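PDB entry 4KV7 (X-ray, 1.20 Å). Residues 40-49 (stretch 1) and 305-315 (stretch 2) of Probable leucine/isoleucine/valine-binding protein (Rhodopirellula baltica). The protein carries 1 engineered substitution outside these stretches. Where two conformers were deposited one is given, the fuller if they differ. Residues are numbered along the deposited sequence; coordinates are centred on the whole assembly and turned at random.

Stretch 1, residues 40-49: GILAAFDEAK
Stretch 2 305-315: EGYIVGRILVK

Helices pack most closely where small residues let one backbone settle against another, and residues 40-49 and 305-315 of this binding protein illustrate the principle. Both segments are helical throughout, with phi/psi near -62/-43 and regular i to i+4 hydrogen bonds. They run in broadly the same direction, crossing at -42°, and their axes approach to 6.8 Å. The backbones are tightest at the start: the CA atoms of Gly40 and Tyr307 lie 4.1 Å apart, whereas those of Ala48 and Val314 are separated by 7.5 Å.

Glycine makes this proximity possible. Gly40 C lies 3.5 Å from Gly306 C, and Gly40 O meets Tyr307 CA at 3.3 Å in a CA-H...O contact. A CB on Gly40 would clash with Tyr307 N and Gly306 CA. One turn on, Gly310 leaves a hollow for the methyl of Ala44, whose CB rests 3.8 Å from Gly310 CA; a CB on Gly310 would strike it.

The reciprocal bump is Tyr307. Its CA-to-CB bond points sideways, but with chi1 t and chi2 81° the ring fills a hole formed by Gly40, Ala43, Ala44 and Glu47. Ala44 CB lies 3.7 Å from Tyr307 CD1. At the ring's far end, Tyr307 OH donates a 2.6 Å hydrogen bond to Glu47 OE1, reached by an extended side chain (chi1 t, chi2 t, chi3 25°). Arg311, m at chi1 through chi3, curls back so that its NH1 donates to Tyr307 OH at 2.9 Å.

Ile41 (m, m) starts away from the partner helix, yet its CD1 returns to within 3.6 Å of Val309 CG1 and 3.2 Å of Gly306 O. Phe45 (m, chi2 5°) likewise turns back, Leu313 CD2 meeting its ring edge 4.0 Å from Phe45 CZ. As the backbones diverge, Val314 (t) supplies bulk, its CG2 lying 4.2 Å from Ala48 CB. The contact buries 506 Å² in all.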

# COMPACT_ATOMS: atom_id res chain seq x y z
N GLY A 40 -5.07 -9.32 6.49
CA GLY A 40 -5.94 -8.23 6.91
C GLY A 40 -7.35 -8.37 6.36
O GLY A 40 -8.33 -8.20 7.09
N ILE A 41 -7.44 -8.69 5.07
CA ILE A 41 -8.74 -8.93 4.45
C ILE A 41 -9.44 -10.11 5.12
O ILE A 41 -10.63 -10.05 5.45
CB ILE A 41 -8.58 -9.19 2.94
CG1 ILE A 41 -8.17 -7.91 2.21
CG2 ILE A 41 -9.87 -9.78 2.34
CD1 ILE A 41 -9.31 -6.98 1.94
N LEU A 42 -8.71 -11.20 5.34
CA LEU A 42 -9.32 -12.37 5.94
C LEU A 42 -9.75 -12.13 7.38
O LEU A 42 -10.76 -12.68 7.83
CB LEU A 42 -8.39 -13.58 5.84
CG LEU A 42 -8.19 -14.13 4.42
CD1 LEU A 42 -7.17 -15.25 4.42
CD2 LEU A 42 -9.51 -14.62 3.82
N ALA A 43 -9.00 -11.31 8.11
CA ALA A 43 -9.40 -10.97 9.47
C ALA A 43 -10.71 -10.18 9.45
O ALA A 43 -11.60 -10.39 10.29
CB ALA A 43 -8.31 -10.20 10.19
N ALA A 44 -10.83 -9.26 8.49
CA ALA A 44 -12.08 -8.51 8.31
C ALA A 44 -13.24 -9.46 7.96
O ALA A 44 -14.34 -9.33 8.48
CB ALA A 44 -11.93 -7.43 7.26
N PHE A 45 -12.98 -10.41 7.07
CA PHE A 45 -14.03 -11.35 6.69
C PHE A 45 -14.42 -12.23 7.87
O PHE A 45 -15.59 -12.52 8.07
CB PHE A 45 -13.59 -12.22 5.51
CG PHE A 45 -13.58 -11.52 4.16
CD1 PHE A 45 -13.85 -10.16 4.04
CD2 PHE A 45 -13.28 -12.25 3.01
CE1 PHE A 45 -13.84 -9.55 2.78
CE2 PHE A 45 -13.28 -11.64 1.77
CZ PHE A 45 -13.55 -10.30 1.65
N ASP A 46 -13.42 -12.66 8.65
CA ASP A 46 -13.66 -13.46 9.86
C ASP A 46 -14.56 -12.73 10.85
O ASP A 46 -15.50 -13.30 11.41
CB ASP A 46 -12.32 -13.80 10.51
CG ASP A 46 -12.45 -14.80 11.64
OD1 ASP A 46 -12.82 -15.96 11.34
OD2 ASP A 46 -12.19 -14.44 12.80
N GLU A 47 -14.27 -11.45 11.05
CA GLU A 47 -15.06 -10.62 11.94
C GLU A 47 -16.49 -10.46 11.43
O GLU A 47 -17.44 -10.53 12.21
CB GLU A 47 -14.41 -9.24 12.09
CG GLU A 47 -15.25 -8.30 12.91
CD GLU A 47 -14.68 -6.90 12.98
OE1 GLU A 47 -13.94 -6.54 12.05
OE2 GLU A 47 -14.97 -6.18 13.96
N ALA A 48 -16.63 -10.23 10.13
CA ALA A 48 -17.95 -10.05 9.54
C ALA A 48 -18.80 -11.30 9.75
O ALA A 48 -20.00 -11.20 10.00
CB ALA A 48 -17.85 -9.70 8.07
N LYS A 49 -18.19 -12.48 9.64
CA LYS A 49 -18.88 -13.74 9.90
C LYS A 49 -19.27 -13.85 11.37
O LYS A 49 -20.41 -14.17 11.70
CB LYS A 49 -17.99 -14.92 9.51
CG LYS A 49 -18.65 -16.27 9.68
CD LYS A 49 -17.69 -17.42 9.41
CE LYS A 49 -18.40 -18.75 9.60
NZ LYS A 49 -17.46 -19.90 9.55
N GLU A 305 -4.02 -2.05 6.65
CA GLU A 305 -4.60 -1.61 5.38
C GLU A 305 -5.56 -2.67 4.80
O GLU A 305 -6.64 -2.33 4.33
CB GLU A 305 -3.52 -1.22 4.37
CG GLU A 305 -4.07 -0.65 3.08
CD GLU A 305 -2.99 -0.09 2.16
OE1 GLU A 305 -1.81 -0.01 2.57
OE2 GLU A 305 -3.33 0.25 1.00
N GLY A 306 -5.16 -3.93 4.82
CA GLY A 306 -6.02 -4.98 4.30
C GLY A 306 -7.33 -5.07 5.07
O GLY A 306 -8.41 -5.23 4.49
N TYR A 307 -7.24 -4.93 6.39
CA TYR A 307 -8.42 -4.93 7.24
C TYR A 307 -9.36 -3.77 6.89
O TYR A 307 -10.58 -3.95 6.82
CB TYR A 307 -8.01 -4.90 8.71
CG TYR A 307 -9.17 -4.80 9.66
CD1 TYR A 307 -9.92 -5.92 10.00
CD2 TYR A 307 -9.54 -3.57 10.21
CE1 TYR A 307 -11.00 -5.82 10.86
CE2 TYR A 307 -10.61 -3.47 11.07
CZ TYR A 307 -11.34 -4.58 11.38
OH TYR A 307 -12.40 -4.43 12.24
N ILE A 308 -8.80 -2.58 6.70
CA ILE A 308 -9.59 -1.41 6.30
C ILE A 308 -10.30 -1.65 4.97
O ILE A 308 -11.49 -1.36 4.84
CB ILE A 308 -8.70 -0.16 6.22
CG1 ILE A 308 -8.33 0.26 7.64
CG2 ILE A 308 -9.40 0.97 5.46
CD1 ILE A 308 -7.18 1.25 7.73
N VAL A 309 -9.58 -2.19 4.00
CA VAL A 309 -10.17 -2.53 2.72
C VAL A 309 -11.34 -3.51 2.90
O VAL A 309 -12.42 -3.31 2.34
CB VAL A 309 -9.09 -3.07 1.76
CG1 VAL A 309 -9.72 -3.66 0.51
CG2 VAL A 309 -8.13 -1.96 1.39
N GLY A 310 -11.13 -4.57 3.69
CA GLY A 310 -12.18 -5.52 3.97
C GLY A 310 -13.38 -4.87 4.64
O GLY A 310 -14.54 -5.15 4.28
N ARG A 311 -13.13 -4.00 5.62
CA ARG A 311 -14.20 -3.29 6.31
C ARG A 311 -15.03 -2.43 5.37
O ARG A 311 -16.25 -2.42 5.44
CB ARG A 311 -13.64 -2.43 7.45
CG ARG A 311 -13.26 -3.17 8.73
CD ARG A 311 -14.49 -3.61 9.51
NE ARG A 311 -15.28 -2.46 9.93
CZ ARG A 311 -15.05 -1.74 11.03
NH1 ARG A 311 -14.07 -2.08 11.85
NH2 ARG A 311 -15.83 -0.70 11.32
N ILE A 312 -14.36 -1.70 4.48
CA ILE A 312 -15.08 -0.85 3.53
C ILE A 312 -15.90 -1.69 2.56
O ILE A 312 -17.06 -1.36 2.28
CB ILE A 312 -14.12 0.08 2.77
CG1 ILE A 312 -13.41 1.02 3.75
CG2 ILE A 312 -14.87 0.87 1.71
CD1 ILE A 312 -12.26 1.79 3.14
N LEU A 313 -15.31 -2.76 2.06
CA LEU A 313 -16.01 -3.67 1.17
C LEU A 313 -17.28 -4.23 1.82
O LEU A 313 -18.36 -4.21 1.21
CB LEU A 313 -15.10 -4.82 0.76
CG LEU A 313 -15.74 -5.86 -0.16
CD1 LEU A 313 -16.13 -5.24 -1.49
CD2 LEU A 313 -14.78 -7.02 -0.35
N VAL A 314 -17.15 -4.70 3.06
CA VAL A 314 -18.30 -5.24 3.77
C VAL A 314 -19.37 -4.18 3.99
O VAL A 314 -20.56 -4.44 3.79
CB VAL A 314 -17.87 -5.90 5.11
CG1 VAL A 314 -19.07 -6.19 6.00
CG2 VAL A 314 -17.07 -7.19 4.83
N LYS A 315 -18.96 -2.98 4.38
CA LYS A 315 -19.90 -1.87 4.52
C LYS A 315 -20.67 -1.63 3.22
O LYS A 315 -21.89 -1.49 3.23
CB LYS A 315 -19.16 -0.60 4.96
CG LYS A 315 -20.06 0.61 5.20
CD LYS A 315 -19.25 1.78 5.78
CE LYS A 315 -20.10 3.00 6.05
NZ LYS A 315 -20.95 2.82 7.26